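Local coordinates for alpha-L-rhamnosidase (Streptomyces avermitilis, PDB 3W5M), which hydrolyses terminal alpha-L-rhamnose residues from citrus flavonoids and gum arabic, cleaving both alpha-1,6 and alpha-1,2 linkages, at residues Trp894-Ser899 with Phe906-Met911; Thr539-Ser544 with Asn912-Tyr917; Asn610-Asn615 with Tyr884-Gly889; Glu529-Asn532 with Thr536-Thr539. One frame throughout, in Å; residues are numbered along the deposited sequence.

Overall arrangement
The four contacts illustrate how a glycosidase pocket can be built from loops and braced from two domains. Interactions 1 and 2, with centres about 8 Å apart, hold the active-site loop that runs between helices 883-887 and 923-929; Glu-895, probably the proton acceptor, and His-916, which binds alpha-L-rhamnose, meet where they adjoin, and Glu-895 OE1 is 2.8 Å from Ser-913 N. Interaction 4, a hairpin of the concanavalin-like domain, reaches interaction 2 through Glu-529 OE1, 3.0 Å from Asn-541 ND2, and interaction 1 through Phe-906. Interaction 3 joins two helices of the catalytic barrel, about 16 Å between centres from interaction 1, and touches it through Trp-894.

Interaction 1: residues Trp894-Ser899 with Phe906-Met911; sequences WERWDS and FQTPEM
Arg-896 grips Met-911 side-on, NE and NH2 of the arginine both donating to one acceptor, Met-911 O, at 2.8 and 2.9 Å respectively. That oxygen lies in the guanidinium plane, so the two bonds fix the rotation of the group. Over one face of the guanidinium lies the amide of Gln-907, the planes only 13° apart and stacked with an offset. Both polar atoms of this amide are engaged: Gln-907 NE2 donates an almost straight bond of 2.9 Å to Asp-898 OD2, which it meets from above the carboxylate plane, while Gln-907 OE1 accepts from Thr-908 N. Both segments belong to the long loop of the six-hairpin glycosidase domain that carries Glu-895, probably the proton acceptor of catalysis. Glu-895 reaches out extended, its CG swung opposite the backbone N (chi1 -170°), and crosses Met-911 at about a right angle, OE2 lying 3.5 Å from Met-911 CG. Its OE1 is held from outside by Ser-913 N and by a salt bridge to Arg-634, which binds alpha-L-rhamnose. Further back, Gln-907 N donates to Ser-899 O at 3.0 Å, tying the two arms of the loop together. Two type I turns, Arg-896 to Ser-899 and Thr-908 to Met-911, shape the backbone behind these groups; Thr-908 OG1 adds an ST turn by accepting from Glu-910 N.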
# COMPACT_ATOMS: atom_id res chain seq x y z
N TRP A 894 15.28 -3.38 5.28
CA TRP A 894 15.64 -3.66 3.88
C TRP A 894 15.13 -5.00 3.37
O TRP A 894 14.93 -5.94 4.16
CB TRP A 894 17.17 -3.64 3.71
CG TRP A 894 17.85 -2.40 4.13
CD1 TRP A 894 17.30 -1.15 4.32
CD2 TRP A 894 19.26 -2.27 4.36
NE1 TRP A 894 18.30 -0.26 4.67
CE2 TRP A 894 19.50 -0.92 4.70
CE3 TRP A 894 20.33 -3.16 4.32
CZ2 TRP A 894 20.80 -0.44 5.01
CZ3 TRP A 894 21.62 -2.69 4.62
CH2 TRP A 894 21.84 -1.34 4.95
N GLU A 895 14.97 -5.10 2.05
CA GLU A 895 14.59 -6.35 1.42
C GLU A 895 15.60 -7.48 1.70
O GLU A 895 15.18 -8.63 1.81
CB GLU A 895 14.46 -6.18 -0.09
CG GLU A 895 13.83 -7.36 -0.82
CD GLU A 895 13.53 -7.06 -2.29
OE1 GLU A 895 14.12 -6.09 -2.82
OE2 GLU A 895 12.72 -7.80 -2.91
N ARG A 896 16.90 -7.14 1.75
CA ARG A 896 17.98 -8.15 1.87
C ARG A 896 18.79 -7.89 3.12
O ARG A 896 18.97 -6.74 3.51
CB ARG A 896 18.93 -8.08 0.67
CG ARG A 896 18.33 -8.48 -0.67
CD ARG A 896 19.27 -8.06 -1.80
NE ARG A 896 18.77 -8.35 -3.13
CZ ARG A 896 18.95 -9.50 -3.78
NH1 ARG A 896 19.62 -10.49 -3.21
NH2 ARG A 896 18.45 -9.66 -5.00
N TRP A 897 19.36 -8.93 3.72
CA TRP A 897 20.28 -8.70 4.82
C TRP A 897 21.46 -7.81 4.38
O TRP A 897 21.99 -7.02 5.16
CB TRP A 897 20.76 -10.05 5.39
CG TRP A 897 19.64 -10.86 6.02
CD1 TRP A 897 19.09 -12.03 5.56
CD2 TRP A 897 18.93 -10.54 7.23
NE1 TRP A 897 18.10 -12.46 6.43
CE2 TRP A 897 18.00 -11.58 7.47
CE3 TRP A 897 19.02 -9.49 8.16
CZ2 TRP A 897 17.12 -11.57 8.57
CZ3 TRP A 897 18.17 -9.49 9.27
CH2 TRP A 897 17.23 -10.54 9.45
N ASP A 898 21.82 -7.91 3.10
CA ASP A 898 22.95 -7.15 2.53
C ASP A 898 22.54 -6.18 1.43
O ASP A 898 23.25 -6.06 0.44
CB ASP A 898 23.97 -8.13 1.92
CG ASP A 898 23.35 -9.06 0.92
OD1 ASP A 898 22.10 -9.14 0.86
OD2 ASP A 898 24.10 -9.73 0.17
N SER A 899 21.42 -5.48 1.58
CA SER A 899 21.03 -4.53 0.52
C SER A 899 22.15 -3.52 0.22
O SER A 899 22.38 -3.18 -0.94
CB SER A 899 19.69 -3.84 0.83
OG SER A 899 18.64 -4.77 0.64
N PHE A 906 26.14 -1.76 -3.48
CA PHE A 906 24.74 -2.17 -3.41
C PHE A 906 24.57 -3.57 -3.97
O PHE A 906 25.33 -4.00 -4.84
CB PHE A 906 23.86 -1.19 -4.20
CG PHE A 906 23.85 0.19 -3.64
CD1 PHE A 906 23.45 0.43 -2.33
CD2 PHE A 906 24.20 1.28 -4.45
CE1 PHE A 906 23.42 1.71 -1.82
CE2 PHE A 906 24.19 2.56 -3.93
CZ PHE A 906 23.79 2.78 -2.62
N GLN A 907 23.58 -4.28 -3.45
CA GLN A 907 23.16 -5.52 -4.06
C GLN A 907 22.59 -5.22 -5.45
O GLN A 907 22.49 -4.03 -5.85
CB GLN A 907 22.14 -6.24 -3.18
CG GLN A 907 22.71 -7.42 -2.40
CD GLN A 907 22.96 -8.64 -3.26
OE1 GLN A 907 22.72 -8.64 -4.47
NE2 GLN A 907 23.44 -9.71 -2.63
N THR A 908 22.21 -6.25 -6.18
CA THR A 908 21.79 -6.06 -7.56
C THR A 908 20.49 -5.25 -7.69
O THR A 908 19.47 -5.63 -7.10
CB THR A 908 21.63 -7.37 -8.35
OG1 THR A 908 21.06 -7.06 -9.62
CG2 THR A 908 20.69 -8.35 -7.64
N PRO A 909 20.53 -4.17 -8.51
CA PRO A 909 19.33 -3.35 -8.78
C PRO A 909 18.22 -4.13 -9.48
O PRO A 909 17.11 -3.61 -9.64
CB PRO A 909 19.87 -2.25 -9.71
CG PRO A 909 21.09 -2.84 -10.35
CD PRO A 909 21.71 -3.68 -9.25
N GLU A 910 18.49 -5.36 -9.90
CA GLU A 910 17.45 -6.18 -10.48
C GLU A 910 16.38 -6.48 -9.43
O GLU A 910 15.22 -6.68 -9.77
CB GLU A 910 18.01 -7.48 -11.05
CG GLU A 910 18.51 -7.33 -12.48
CD GLU A 910 19.46 -8.44 -12.88
OE1 GLU A 910 19.73 -9.33 -12.04
OE2 GLU A 910 19.95 -8.41 -14.04
N MET A 911 16.79 -6.54 -8.17
CA MET A 911 15.83 -6.67 -7.05
C MET A 911 16.50 -6.27 -5.74
O MET A 911 17.18 -7.09 -5.10
CB MET A 911 15.23 -8.08 -6.99
CG MET A 911 13.96 -8.18 -6.16
SD MET A 911 13.59 -9.91 -5.74
CE MET A 911 14.91 -10.23 -4.57

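Interaction 2: residues Thr539-Ser544 with Asn912-Tyr917; sequences TANLRS and NSFNHY
Asn-541 closes tightly on the backbone of Asn-912: its ND2 donates to Asn-912 O at 2.9 Å, and its CB lies 3.3 Å from the same oxygen. The bond is somewhat bent, 143° at the hydrogen, and the donor is tilted from the carbonyl plane. Placing CG between the backbone N and the carbonyl carbon (chi1 71°) turns the amide of Asn-541 toward this carbonyl. The same nitrogen then stands at the edge of the Phe-914 ring, 3.7 Å from Phe-914 CD1, with amide and ring planes 75° apart. A further acceptor, Glu-529 OE1, also takes a bond from Asn-541 ND2, so this buried amide nitrogen serves two oxygens. Here a short 3-10 turn, residues 540-542 of the concanavalin-like domain, docks against the active-site loop of the six-hairpin glycosidase domain, and the contact spans two domains and joins segments far apart in sequence. The neighbouring part of the interface is looser, bridged by a water that donates to Asn-541 O at 2.7 Å and accepts from Asn-912 N at 2.9 Å. Beyond the direct contact, Ser-913 OG accepts from Asn-915 N in an ST turn and pairs with His-916 ND1 at 2.7 Å, which helps to set the imidazole of this rhamnose-binding residue. On the other segment, Arg-543, which makes no direct contact across the segments, forms a salt bridge through NE with Asp-635, another residue that binds alpha-L-rhamnose, and its NH1 bonds Glu-910 O.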
# COMPACT_ATOMS: atom_id res chain seq x y z
N THR A 539 19.24 5.55 -7.98
CA THR A 539 17.86 5.20 -8.37
C THR A 539 17.78 3.89 -9.16
O THR A 539 16.70 3.48 -9.54
CB THR A 539 17.19 6.31 -9.23
OG1 THR A 539 18.02 6.62 -10.35
CG2 THR A 539 16.92 7.56 -8.43
N ALA A 540 18.91 3.23 -9.41
CA ALA A 540 18.91 2.01 -10.22
C ALA A 540 17.96 0.91 -9.68
O ALA A 540 17.37 0.14 -10.46
CB ALA A 540 20.32 1.46 -10.38
N ASN A 541 17.80 0.86 -8.36
CA ASN A 541 16.95 -0.18 -7.73
C ASN A 541 15.45 0.07 -7.95
O ASN A 541 14.61 -0.80 -7.67
CB ASN A 541 17.29 -0.33 -6.24
CG ASN A 541 16.83 0.86 -5.41
OD1 ASN A 541 17.12 2.03 -5.72
ND2 ASN A 541 16.11 0.56 -4.33
N LEU A 542 15.11 1.27 -8.44
CA LEU A 542 13.73 1.61 -8.74
C LEU A 542 13.27 0.99 -10.07
O LEU A 542 12.07 0.94 -10.35
CB LEU A 542 13.52 3.14 -8.75
CG LEU A 542 13.97 3.95 -7.52
CD1 LEU A 542 13.61 5.41 -7.77
CD2 LEU A 542 13.36 3.48 -6.19
N ARG A 543 14.23 0.49 -10.86
CA ARG A 543 13.99 -0.15 -12.12
C ARG A 543 13.20 0.79 -13.04
O ARG A 543 13.62 1.92 -13.25
CB ARG A 543 13.32 -1.54 -11.90
CG ARG A 543 14.11 -2.37 -10.88
CD ARG A 543 13.66 -3.83 -10.85
NE ARG A 543 12.23 -3.97 -10.64
CZ ARG A 543 11.63 -4.98 -10.00
NH1 ARG A 543 12.35 -5.99 -9.48
NH2 ARG A 543 10.30 -4.97 -9.89
N SER A 544 12.05 0.37 -13.55
CA SER A 544 11.31 1.22 -14.49
C SER A 544 10.52 2.38 -13.88
O SER A 544 10.06 3.25 -14.62
CB SER A 544 10.39 0.35 -15.37
OG SER A 544 9.17 0.07 -14.71
N ASN A 912 16.34 -5.01 -5.34
CA ASN A 912 16.97 -4.50 -4.12
C ASN A 912 16.29 -3.30 -3.47
O ASN A 912 16.76 -2.16 -3.60
CB ASN A 912 18.45 -4.17 -4.36
CG ASN A 912 19.20 -3.98 -3.06
OD1 ASN A 912 18.91 -4.66 -2.07
ND2 ASN A 912 20.15 -3.04 -3.03
N SER A 913 15.26 -3.57 -2.69
CA SER A 913 14.51 -2.50 -2.00
C SER A 913 15.07 -2.18 -0.60
O SER A 913 15.59 -3.06 0.11
CB SER A 913 13.03 -2.90 -1.96
OG SER A 913 12.41 -2.50 -0.74
N PHE A 914 14.99 -0.91 -0.20
CA PHE A 914 15.38 -0.51 1.14
C PHE A 914 14.19 -0.31 2.09
O PHE A 914 14.33 0.32 3.14
CB PHE A 914 16.29 0.71 1.11
CG PHE A 914 17.58 0.45 0.40
CD1 PHE A 914 17.66 0.57 -0.98
CD2 PHE A 914 18.68 -0.02 1.10
CE1 PHE A 914 18.85 0.29 -1.65
CE2 PHE A 914 19.88 -0.30 0.45
CZ PHE A 914 19.95 -0.15 -0.93
N ASN A 915 13.04 -0.87 1.72
CA ASN A 915 11.81 -0.69 2.49
C ASN A 915 10.81 -1.85 2.26
O ASN A 915 9.76 -1.67 1.65
CB ASN A 915 11.17 0.68 2.13
CG ASN A 915 10.21 1.20 3.20
OD1 ASN A 915 9.90 0.52 4.18
ND2 ASN A 915 9.75 2.44 3.01
N HIS A 916 11.18 -3.06 2.69
CA HIS A 916 10.29 -4.23 2.78
C HIS A 916 10.07 -4.52 4.26
O HIS A 916 11.05 -4.56 5.01
CB HIS A 916 10.98 -5.47 2.22
CG HIS A 916 10.72 -5.72 0.77
ND1 HIS A 916 11.21 -4.89 -0.23
CD2 HIS A 916 10.12 -6.76 0.13
CE1 HIS A 916 10.87 -5.38 -1.41
NE2 HIS A 916 10.21 -6.51 -1.22
N TYR A 917 8.84 -4.74 4.71
CA TYR A 917 8.65 -4.96 6.13
C TYR A 917 9.02 -6.37 6.65
O TYR A 917 9.07 -6.56 7.86
CB TYR A 917 7.24 -4.57 6.63
CG TYR A 917 6.06 -5.04 5.81
CD1 TYR A 917 5.88 -6.39 5.48
CD2 TYR A 917 5.10 -4.14 5.41
CE1 TYR A 917 4.79 -6.81 4.73
CE2 TYR A 917 4.01 -4.53 4.68
CZ TYR A 917 3.84 -5.86 4.34
OH TYR A 917 2.75 -6.22 3.60
O HOH W 1 15.25 -3.41 -7.48

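Interaction 3: residues Asn610-Asn615 with Tyr884-Gly889; sequences NKLHSN and YPIDKG
Ile-886 is the centre of this contact, touching Lys-611, Leu-612 and Asn-615 of the opposing helix; its CG2, CD1 and CG1 have their nearest partners in these three residues respectively. The bond from CA to CB of Ile-886 points toward that helix; with CG1 anti to the carbonyl carbon (chi1 -62°) and CD1 extended beyond it, the methyl is carried onto the backbone of Leu-612, 3.7 Å from its CA. Leu-612 itself crosses Ile-886 at about a right angle and offers its CB at 3.9 Å to the same CD1. On another flank, the CG2 branch of Ile-886 runs alongside Lys-611 in the opposite sense; Lys-611 CG comes within 3.7 Å of it, and the lysine chain then bends at chi2 (54°) and carries its amine away from the isoleucine. The third neighbour, Asn-615, approaches at a slant, its ND2 lying 3.8 Å from Ile-886 CG1. That nitrogen also has a weak hydrogen bond to Ser-890 O, a polar tie next to an otherwise apolar contact. Just past the isoleucine its own helix stops: Gly-889, with positive phi, is the C-prime residue of a Schellman motif, in which Gly-889 N bonds to Ile-886 O and Ser-890 N to Pro-885 O. The chain is thereby released toward the loop that bears Glu-895. Such packing of a short helix against a longer one, here 883-887 against 607-622, belongs to the helical framework of the (alpha/alpha)6-barrel that forms the catalytic domain of this family.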
# COMPACT_ATOMS: atom_id res chain seq x y z
N ASN A 610 15.59 0.73 20.28
CA ASN A 610 14.63 1.80 20.06
C ASN A 610 14.60 2.19 18.58
O ASN A 610 13.52 2.47 18.03
CB ASN A 610 14.91 2.98 20.97
CG ASN A 610 14.87 2.58 22.45
OD1 ASN A 610 14.28 1.57 22.83
ND2 ASN A 610 15.51 3.38 23.28
N LYS A 611 15.78 2.20 17.95
CA LYS A 611 15.89 2.43 16.49
C LYS A 611 15.26 1.31 15.67
O LYS A 611 14.55 1.57 14.68
CB LYS A 611 17.35 2.65 16.07
CG LYS A 611 17.51 3.09 14.62
CD LYS A 611 16.68 4.33 14.34
CE LYS A 611 17.10 4.98 13.04
NZ LYS A 611 16.28 6.22 12.81
N LEU A 612 15.50 0.07 16.08
CA LEU A 612 14.91 -1.05 15.42
C LEU A 612 13.35 -0.96 15.40
O LEU A 612 12.71 -1.13 14.33
CB LEU A 612 15.37 -2.37 16.07
CG LEU A 612 14.83 -3.64 15.43
CD1 LEU A 612 15.15 -3.71 13.94
CD2 LEU A 612 15.40 -4.86 16.17
N HIS A 613 12.77 -0.67 16.55
CA HIS A 613 11.33 -0.44 16.70
C HIS A 613 10.85 0.71 15.79
O HIS A 613 9.88 0.55 15.06
CB HIS A 613 10.99 -0.15 18.14
CG HIS A 613 9.60 0.34 18.33
ND1 HIS A 613 8.49 -0.45 18.15
CD2 HIS A 613 9.14 1.56 18.70
CE1 HIS A 613 7.40 0.26 18.40
NE2 HIS A 613 7.77 1.48 18.74
N SER A 614 11.54 1.85 15.82
CA SER A 614 11.21 2.96 14.92
C SER A 614 11.20 2.49 13.45
O SER A 614 10.24 2.77 12.71
CB SER A 614 12.20 4.12 15.08
OG SER A 614 11.77 5.22 14.28
N ASN A 615 12.23 1.75 13.05
CA ASN A 615 12.36 1.26 11.67
C ASN A 615 11.22 0.32 11.27
O ASN A 615 10.71 0.38 10.15
CB ASN A 615 13.72 0.60 11.44
CG ASN A 615 14.88 1.59 11.51
OD1 ASN A 615 14.71 2.78 11.82
ND2 ASN A 615 16.08 1.11 11.22
N TYR A 884 23.30 -4.59 11.76
CA TYR A 884 24.16 -4.24 10.64
C TYR A 884 23.56 -3.07 9.81
O TYR A 884 24.22 -2.06 9.66
CB TYR A 884 24.45 -5.47 9.79
CG TYR A 884 25.11 -5.18 8.46
CD1 TYR A 884 26.49 -4.85 8.38
CD2 TYR A 884 24.37 -5.22 7.29
CE1 TYR A 884 27.08 -4.59 7.15
CE2 TYR A 884 24.95 -4.95 6.06
CZ TYR A 884 26.30 -4.64 5.99
OH TYR A 884 26.84 -4.38 4.73
N PRO A 885 22.30 -3.20 9.32
CA PRO A 885 21.71 -2.10 8.53
C PRO A 885 21.52 -0.82 9.31
O PRO A 885 21.73 0.26 8.76
CB PRO A 885 20.36 -2.68 8.06
CG PRO A 885 20.57 -4.16 8.07
CD PRO A 885 21.46 -4.42 9.27
N ILE A 886 21.19 -0.94 10.60
CA ILE A 886 21.04 0.21 11.48
C ILE A 886 22.35 1.01 11.60
O ILE A 886 22.32 2.26 11.59
CB ILE A 886 20.48 -0.17 12.86
CG1 ILE A 886 19.08 -0.78 12.67
CG2 ILE A 886 20.45 1.04 13.78
CD1 ILE A 886 18.33 -1.12 13.94
N ASP A 887 23.47 0.30 11.71
CA ASP A 887 24.79 0.95 11.74
C ASP A 887 25.12 1.66 10.42
O ASP A 887 25.89 2.63 10.42
CB ASP A 887 25.89 -0.05 12.15
CG ASP A 887 25.86 -0.38 13.63
OD1 ASP A 887 25.21 0.36 14.41
OD2 ASP A 887 26.49 -1.39 14.04
N LYS A 888 24.51 1.20 9.32
CA LYS A 888 24.64 1.86 8.01
C LYS A 888 23.60 2.95 7.77
O LYS A 888 23.41 3.38 6.64
CB LYS A 888 24.59 0.84 6.86
CG LYS A 888 25.56 -0.32 6.99
CD LYS A 888 26.98 0.08 6.68
CE LYS A 888 27.43 -0.49 5.34
NZ LYS A 888 27.86 -1.91 5.45
N GLY A 889 22.93 3.39 8.84
CA GLY A 889 21.98 4.50 8.76
C GLY A 889 20.57 4.13 8.29
O GLY A 889 19.80 5.02 7.94

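Interaction 4: residues Glu529-Asn532 with Thr536-Thr539; sequences EVLN and TIYT
Asn-532 and Thr-536 are joined twice by hydrogen bonds. Asn-532 N donates to Thr-536 O at 2.8 Å, and the side-chain ND2 of Asn-532 reaches Thr-536 OG1 at 3.1 Å, with the hydroxyl oxygen close to the amide plane; Asp-534 holds the same hydroxyl from within the connecting turn. One more backbone bond, from Tyr-538 N to Val-530 O at 3.1 Å, ties the two segments further along. A water adds a bridge beyond it, accepting from Glu-529 N and donating to Tyr-538 O.

Two apolar contacts accompany these bonds. Val-530 and Tyr-538 run side by side in the same direction, Val-530 CG2 resting 3.6 Å from Tyr-538 CD2, while Leu-531 CD2 meets Ile-537 CG2 at 3.9 Å. The tyrosine ring also meets Phe-906 of the active-site loop, and Ile-537 packs on strands 498-503, 522-528 and 572-576.

A polar group meets the ring as well: the amide of Asn-532 stands almost perpendicular to it (88°), its OD1 only 3.3 Å from Tyr-538 CD1. Together these features describe a short, weakly bonded antiparallel beta hairpin of the concanavalin-like domain, set between its main sheet and the catalytic domain.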
# COMPACT_ATOMS: atom_id res chain seq x y z
N GLU A 529 15.84 6.26 -2.35
CA GLU A 529 15.93 5.69 -1.00
C GLU A 529 17.34 5.85 -0.39
O GLU A 529 17.47 5.92 0.82
CB GLU A 529 15.61 4.18 -1.07
CG GLU A 529 14.24 3.79 -1.61
CD GLU A 529 13.93 2.32 -1.31
OE1 GLU A 529 14.46 1.44 -2.04
OE2 GLU A 529 13.18 2.06 -0.33
N VAL A 530 18.36 5.87 -1.24
CA VAL A 530 19.78 5.89 -0.82
C VAL A 530 20.62 6.77 -1.75
O VAL A 530 20.13 7.21 -2.81
CB VAL A 530 20.38 4.46 -0.76
CG1 VAL A 530 19.67 3.62 0.32
CG2 VAL A 530 20.27 3.78 -2.12
N LEU A 531 21.87 7.00 -1.34
CA LEU A 531 22.82 7.83 -2.09
C LEU A 531 24.00 7.01 -2.55
O LEU A 531 24.31 5.95 -1.97
CB LEU A 531 23.35 8.97 -1.20
CG LEU A 531 22.39 10.01 -0.63
CD1 LEU A 531 23.16 11.01 0.22
CD2 LEU A 531 21.60 10.73 -1.72
N ASN A 532 24.65 7.46 -3.62
CA ASN A 532 25.95 6.91 -4.01
C ASN A 532 27.03 7.51 -3.09
O ASN A 532 26.78 8.53 -2.44
CB ASN A 532 26.27 7.27 -5.47
CG ASN A 532 25.29 6.68 -6.45
OD1 ASN A 532 25.17 5.45 -6.59
ND2 ASN A 532 24.59 7.54 -7.17
N THR A 536 25.40 11.87 -4.66
CA THR A 536 24.31 11.94 -5.66
C THR A 536 23.29 10.83 -5.36
O THR A 536 23.66 9.81 -4.74
CB THR A 536 24.80 11.76 -7.11
OG1 THR A 536 25.45 10.50 -7.25
CG2 THR A 536 25.75 12.90 -7.54
N ILE A 537 22.04 11.00 -5.80
CA ILE A 537 21.02 9.98 -5.58
C ILE A 537 21.21 8.72 -6.41
O ILE A 537 21.70 8.76 -7.56
CB ILE A 537 19.57 10.50 -5.74
CG1 ILE A 537 19.30 10.95 -7.19
CG2 ILE A 537 19.31 11.60 -4.72
CD1 ILE A 537 17.82 11.06 -7.56
N TYR A 538 20.90 7.58 -5.80
CA TYR A 538 20.97 6.30 -6.45
C TYR A 538 19.54 5.85 -6.72
O TYR A 538 18.75 5.76 -5.78
CB TYR A 538 21.65 5.27 -5.52
CG TYR A 538 21.66 3.85 -6.06
CD1 TYR A 538 22.57 3.46 -7.04
CD2 TYR A 538 20.76 2.90 -5.60
CE1 TYR A 538 22.59 2.15 -7.53
CE2 TYR A 538 20.77 1.59 -6.08
CZ TYR A 538 21.70 1.22 -7.05
OH TYR A 538 21.72 -0.09 -7.52
N THR A 539 19.24 5.55 -7.98
CA THR A 539 17.86 5.20 -8.37
C THR A 539 17.78 3.89 -9.16
O THR A 539 16.70 3.48 -9.54
CB THR A 539 17.19 6.31 -9.23
OG1 THR A 539 18.02 6.62 -10.35
CG2 THR A 539 16.92 7.56 -8.43
O HOH W 2 16.60 4.58 -4.61